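Local coordinates for CELL division control protein 6 (Pyrobaculum aerophilum, PDB 1FNN) that binds ADP and magnesium through an AAA+ ATPase module and is probably involved in regulating the initiation of DNA replication, at residues 43-57 / 158-172. Sequence-based numbering, arbitrary orientation.
With ADP (adenosine-5'-diphosphate), chain D.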
# COMPACT_ATOMS: atom_id res chain seq x y z
N HIS A 43 -22.87 -14.61 -19.76
CA HIS A 43 -22.79 -13.15 -19.90
C HIS A 43 -21.32 -12.76 -19.72
O HIS A 43 -20.51 -13.65 -19.49
CB HIS A 43 -23.64 -12.45 -18.82
CG HIS A 43 -22.99 -12.20 -17.49
ND1 HIS A 43 -22.88 -13.14 -16.50
CD2 HIS A 43 -22.41 -11.06 -16.99
CE1 HIS A 43 -22.27 -12.65 -15.42
NE2 HIS A 43 -21.98 -11.38 -15.73
N TYR A 44 -20.96 -11.52 -20.01
CA TYR A 44 -19.59 -11.06 -19.95
C TYR A 44 -19.36 -10.24 -18.69
O TYR A 44 -19.70 -9.06 -18.66
CB TYR A 44 -19.36 -10.19 -21.18
CG TYR A 44 -18.05 -9.46 -21.29
CD1 TYR A 44 -17.99 -8.30 -22.07
CD2 TYR A 44 -16.89 -9.88 -20.65
CE1 TYR A 44 -16.81 -7.59 -22.21
CE2 TYR A 44 -15.72 -9.17 -20.78
CZ TYR A 44 -15.68 -8.04 -21.56
OH TYR A 44 -14.51 -7.33 -21.69
N PRO A 45 -18.73 -10.83 -17.70
CA PRO A 45 -18.43 -10.12 -16.46
C PRO A 45 -17.21 -9.24 -16.64
O PRO A 45 -16.21 -9.70 -17.20
CB PRO A 45 -18.17 -11.21 -15.45
CG PRO A 45 -18.39 -12.51 -16.12
CD PRO A 45 -18.35 -12.25 -17.58
N ARG A 46 -17.28 -7.97 -16.23
CA ARG A 46 -16.09 -7.13 -16.25
C ARG A 46 -16.12 -6.14 -15.09
O ARG A 46 -17.23 -5.81 -14.63
CB ARG A 46 -15.77 -6.52 -17.58
CG ARG A 46 -16.76 -5.74 -18.40
CD ARG A 46 -18.06 -6.47 -18.72
NE ARG A 46 -18.89 -5.60 -19.51
CZ ARG A 46 -20.15 -5.67 -19.86
NH1 ARG A 46 -20.90 -6.69 -19.48
NH2 ARG A 46 -20.60 -4.67 -20.60
N ALA A 47 -14.96 -5.92 -14.45
CA ALA A 47 -14.84 -4.93 -13.38
C ALA A 47 -13.53 -4.14 -13.56
O ALA A 47 -12.57 -4.63 -14.13
CB ALA A 47 -14.77 -5.61 -12.02
N THR A 48 -13.45 -2.97 -12.93
CA THR A 48 -12.26 -2.14 -12.90
C THR A 48 -11.96 -1.87 -11.44
O THR A 48 -12.93 -1.54 -10.75
CB THR A 48 -12.45 -0.80 -13.63
OG1 THR A 48 -12.75 -1.05 -15.00
CG2 THR A 48 -11.20 0.05 -13.58
N LEU A 49 -10.76 -2.18 -10.99
CA LEU A 49 -10.37 -1.96 -9.60
C LEU A 49 -9.50 -0.69 -9.55
O LEU A 49 -8.53 -0.61 -10.33
CB LEU A 49 -9.55 -3.15 -9.07
CG LEU A 49 -10.13 -4.56 -9.27
CD1 LEU A 49 -9.27 -5.56 -8.49
CD2 LEU A 49 -11.60 -4.71 -8.88
N LEU A 50 -9.87 0.30 -8.73
CA LEU A 50 -9.10 1.56 -8.74
C LEU A 50 -8.68 1.92 -7.33
O LEU A 50 -9.44 1.86 -6.36
CB LEU A 50 -9.95 2.72 -9.31
CG LEU A 50 -10.48 2.58 -10.72
CD1 LEU A 50 -11.38 3.77 -11.11
CD2 LEU A 50 -9.32 2.48 -11.73
N GLY A 51 -7.43 2.37 -7.22
CA GLY A 51 -6.91 2.74 -5.90
C GLY A 51 -5.41 2.99 -6.03
O GLY A 51 -4.79 2.40 -6.94
N ARG A 52 -4.88 3.76 -5.08
CA ARG A 52 -3.43 4.04 -5.17
C ARG A 52 -2.63 2.76 -4.86
O ARG A 52 -3.16 1.76 -4.37
CB ARG A 52 -3.04 5.14 -4.18
CG ARG A 52 -3.28 4.82 -2.71
CD ARG A 52 -2.09 5.17 -1.83
NE ARG A 52 -0.81 4.76 -2.42
CZ ARG A 52 0.37 5.10 -1.94
NH1 ARG A 52 0.37 5.86 -0.84
NH2 ARG A 52 1.53 4.73 -2.47
N PRO A 53 -1.32 2.85 -4.97
CA PRO A 53 -0.44 1.72 -4.68
C PRO A 53 -0.59 1.29 -3.23
O PRO A 53 -0.76 2.08 -2.29
CB PRO A 53 0.96 2.20 -5.02
CG PRO A 53 0.74 3.30 -6.00
CD PRO A 53 -0.54 3.97 -5.56
N GLY A 54 -0.70 -0.04 -3.07
CA GLY A 54 -0.69 -0.59 -1.72
C GLY A 54 -2.04 -0.63 -1.04
O GLY A 54 -2.06 -0.90 0.17
N THR A 55 -3.10 -0.42 -1.82
CA THR A 55 -4.45 -0.45 -1.23
C THR A 55 -5.07 -1.86 -1.38
O THR A 55 -6.22 -2.02 -0.98
CB THR A 55 -5.36 0.59 -1.86
OG1 THR A 55 -5.35 0.56 -3.31
CG2 THR A 55 -4.88 2.00 -1.45
N GLY A 56 -4.29 -2.91 -1.66
CA GLY A 56 -4.85 -4.28 -1.66
C GLY A 56 -5.59 -4.70 -2.94
O GLY A 56 -6.36 -5.68 -2.93
N LYS A 57 -5.38 -4.04 -4.06
CA LYS A 57 -6.09 -4.42 -5.29
C LYS A 57 -5.67 -5.84 -5.73
O LYS A 57 -6.50 -6.71 -5.88
CB LYS A 57 -5.87 -3.37 -6.37
CG LYS A 57 -6.25 -1.91 -5.97
CD LYS A 57 -6.01 -0.95 -7.12
CE LYS A 57 -4.54 -0.86 -7.57
NZ LYS A 57 -3.73 -0.26 -6.47
N PHE A 158 -19.88 -16.55 -23.80
CA PHE A 158 -19.13 -15.37 -23.26
C PHE A 158 -17.96 -16.03 -22.54
O PHE A 158 -18.08 -16.37 -21.35
CB PHE A 158 -20.09 -14.59 -22.37
CG PHE A 158 -21.03 -13.73 -23.17
CD1 PHE A 158 -22.36 -14.06 -23.28
CD2 PHE A 158 -20.55 -12.58 -23.79
CE1 PHE A 158 -23.24 -13.27 -24.01
CE2 PHE A 158 -21.43 -11.80 -24.52
CZ PHE A 158 -22.76 -12.14 -24.63
N ARG A 159 -16.86 -16.25 -23.28
CA ARG A 159 -15.78 -17.05 -22.72
C ARG A 159 -14.80 -16.29 -21.86
O ARG A 159 -13.80 -16.88 -21.46
CB ARG A 159 -15.09 -17.83 -23.86
CG ARG A 159 -15.95 -18.99 -24.38
CD ARG A 159 -15.20 -19.78 -25.51
NE ARG A 159 -16.07 -20.85 -26.02
CZ ARG A 159 -16.35 -21.97 -25.37
NH1 ARG A 159 -15.85 -22.22 -24.17
NH2 ARG A 159 -17.14 -22.93 -25.85
N ILE A 160 -14.93 -14.97 -21.73
CA ILE A 160 -13.95 -14.17 -21.04
C ILE A 160 -14.59 -13.31 -19.94
O ILE A 160 -15.63 -12.69 -20.20
CB ILE A 160 -13.23 -13.21 -22.00
CG1 ILE A 160 -12.43 -13.96 -23.07
CG2 ILE A 160 -12.24 -12.30 -21.27
CD1 ILE A 160 -11.85 -13.03 -24.13
N ALA A 161 -14.02 -13.37 -18.74
CA ALA A 161 -14.38 -12.45 -17.66
C ALA A 161 -13.13 -11.58 -17.46
O ALA A 161 -12.01 -12.12 -17.45
CB ALA A 161 -14.73 -13.18 -16.40
N LEU A 162 -13.31 -10.27 -17.47
CA LEU A 162 -12.14 -9.39 -17.54
C LEU A 162 -12.09 -8.41 -16.37
O LEU A 162 -13.08 -7.68 -16.09
CB LEU A 162 -12.20 -8.59 -18.85
CG LEU A 162 -11.12 -7.51 -18.94
CD1 LEU A 162 -9.71 -8.11 -19.04
CD2 LEU A 162 -11.40 -6.59 -20.13
N VAL A 163 -11.00 -8.45 -15.61
CA VAL A 163 -10.79 -7.43 -14.58
C VAL A 163 -9.57 -6.59 -15.01
O VAL A 163 -8.51 -7.17 -15.33
CB VAL A 163 -10.53 -8.04 -13.19
CG1 VAL A 163 -10.15 -6.95 -12.16
CG2 VAL A 163 -11.79 -8.72 -12.68
N ILE A 164 -9.70 -5.26 -14.98
CA ILE A 164 -8.58 -4.37 -15.23
C ILE A 164 -8.34 -3.47 -14.00
O ILE A 164 -9.24 -3.26 -13.16
CB ILE A 164 -8.76 -3.46 -16.45
CG1 ILE A 164 -9.79 -2.37 -16.15
CG2 ILE A 164 -9.16 -4.27 -17.68
CD1 ILE A 164 -9.94 -1.38 -17.30
N VAL A 165 -7.07 -3.16 -13.78
CA VAL A 165 -6.64 -2.51 -12.56
C VAL A 165 -5.88 -1.21 -12.83
O VAL A 165 -5.03 -1.15 -13.69
CB VAL A 165 -5.75 -3.45 -11.74
CG1 VAL A 165 -5.33 -2.78 -10.43
CG2 VAL A 165 -6.40 -4.79 -11.41
N GLY A 166 -6.32 -0.12 -12.16
CA GLY A 166 -5.63 1.16 -12.35
C GLY A 166 -5.54 1.90 -11.02
O GLY A 166 -5.98 1.44 -9.98
N HIS A 167 -4.94 3.09 -11.06
CA HIS A 167 -4.77 3.93 -9.89
C HIS A 167 -5.95 4.86 -9.65
O HIS A 167 -6.30 5.09 -8.50
CB HIS A 167 -3.52 4.83 -10.01
CG HIS A 167 -2.28 4.02 -9.77
ND1 HIS A 167 -1.07 4.29 -10.38
CD2 HIS A 167 -2.07 2.93 -8.98
CE1 HIS A 167 -0.18 3.42 -9.98
NE2 HIS A 167 -0.75 2.58 -9.13
N ASN A 168 -6.53 5.33 -10.74
CA ASN A 168 -7.63 6.28 -10.67
C ASN A 168 -8.44 6.16 -11.96
O ASN A 168 -8.05 5.38 -12.84
CB ASN A 168 -7.14 7.73 -10.49
CG ASN A 168 -5.98 8.06 -11.40
OD1 ASN A 168 -4.93 8.50 -10.91
ND2 ASN A 168 -6.11 7.87 -12.71
N ASP A 169 -9.39 7.06 -12.14
CA ASP A 169 -10.27 7.04 -13.30
C ASP A 169 -9.60 7.32 -14.62
O ASP A 169 -10.14 7.02 -15.70
CB ASP A 169 -11.45 7.99 -13.04
CG ASP A 169 -12.38 7.49 -11.96
OD1 ASP A 169 -13.41 6.85 -12.28
OD2 ASP A 169 -12.18 7.69 -10.75
N ALA A 170 -8.37 7.79 -14.67
CA ALA A 170 -7.68 8.02 -15.94
C ALA A 170 -7.49 6.74 -16.75
O ALA A 170 -7.51 6.78 -17.99
CB ALA A 170 -6.34 8.68 -15.70
N VAL A 171 -7.41 5.58 -16.08
CA VAL A 171 -7.28 4.34 -16.85
C VAL A 171 -8.53 4.16 -17.72
O VAL A 171 -8.43 3.67 -18.85
CB VAL A 171 -6.94 3.14 -15.95
CG1 VAL A 171 -8.13 2.68 -15.12
CG2 VAL A 171 -6.38 2.00 -16.80
N LEU A 172 -9.71 4.53 -17.24
CA LEU A 172 -10.93 4.50 -18.02
C LEU A 172 -11.16 5.72 -18.90
O LEU A 172 -11.59 5.64 -20.06
CB LEU A 172 -12.12 4.40 -17.04
CG LEU A 172 -12.24 3.10 -16.25
CD1 LEU A 172 -13.48 3.10 -15.38
CD2 LEU A 172 -12.25 1.91 -17.21
PB ADP D . -1.98 -3.05 -4.66
O1B ADP D . -2.14 -3.89 -5.92
O2B ADP D . -3.15 -2.33 -4.30
O3B ADP D . -0.88 -2.17 -5.03
PA ADP D . -1.33 -5.13 -2.83
O1A ADP D . -2.45 -6.03 -3.16
O2A ADP D . -0.07 -5.62 -3.39
O3A ADP D . -1.64 -3.70 -3.29
O5' ADP D . -1.09 -5.03 -1.21
C5' ADP D . 0.15 -4.49 -0.81
C4' ADP D . 0.65 -5.37 0.35
O4' ADP D . -0.28 -5.26 1.41
C3' ADP D . 0.74 -6.85 0.04
O3' ADP D . 1.79 -7.41 0.82
C2' ADP D . -0.63 -7.29 0.44
O2' ADP D . -0.69 -8.68 0.74
C1' ADP D . -0.82 -6.49 1.73
N9 ADP D . -2.20 -6.26 1.89
C8 ADP D . -2.93 -5.29 1.26
N7 ADP D . -4.12 -5.09 1.74
C5 ADP D . -4.18 -6.01 2.78
C6 ADP D . -5.19 -6.33 3.69
N6 ADP D . -6.37 -5.73 3.65
N1 ADP D . -4.96 -7.30 4.58
C2 ADP D . -3.79 -7.91 4.58
N3 ADP D . -2.75 -7.71 3.78
C4 ADP D . -3.02 -6.72 2.88
O HOH W 1 -1.45 0.13 -7.91
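Lys57 NZ, gripped by several groups where the Walker A P-loop meets strand 160-166, donates to Gly51 O (2.9 Å), to the ADP beta-phosphate oxygen O2B and to a water molecule. That water also accepts a weak bond from His167 NE2 and so links the two segments. Bends at chi3 (-62°) and chi4 lay the end of the lysine across Val165, with CE 3.5 Å from Val165 CG1, and turn its ammonium back over Gly51, where it sits above the carbonyl plane. The Lys57 backbone N reaches the same O2B, while Gly54 N holds O3B; this is the phosphate grip of P-loop NTPases. The imidazole of His167 presents its edge to Gly51 O, in plane, with CD2 3.4 Å away, and Pro53 CG packs 3.5 Å from NE2.

Behind the nucleotide site, strands 46-50 and 160-166 run parallel, 17° apart, as inner neighbours in the five-stranded sheet of the AAA+ core. Six backbone bonds zip them from Leu162 N on Pro45 O to Gly51 N on Gly166 O; the straightest is Gly166 N to Leu49 O (2.9 Å, 170°). On one sheet face Leu49 crosses Val163, and the Val165 side chain touches Asp132 of strand 127-132, a residue seen to bind magnesium in this protein though not in this model. On the other, Leu50 CD2 meets Val171 CG1 at 3.6 Å, which joins the short helix containing Val171 to strand 46-50. Toward the far end of the strands Tyr44 lies alongside Leu162, with Arg46 CD over the centre of one ring face and its hydroxyl bonded to Ile146 O. Between these groups, Thr48 OG1 is buried without a polar partner, against Ile164 CG1 at 3.4 Å and Leu172 CD2.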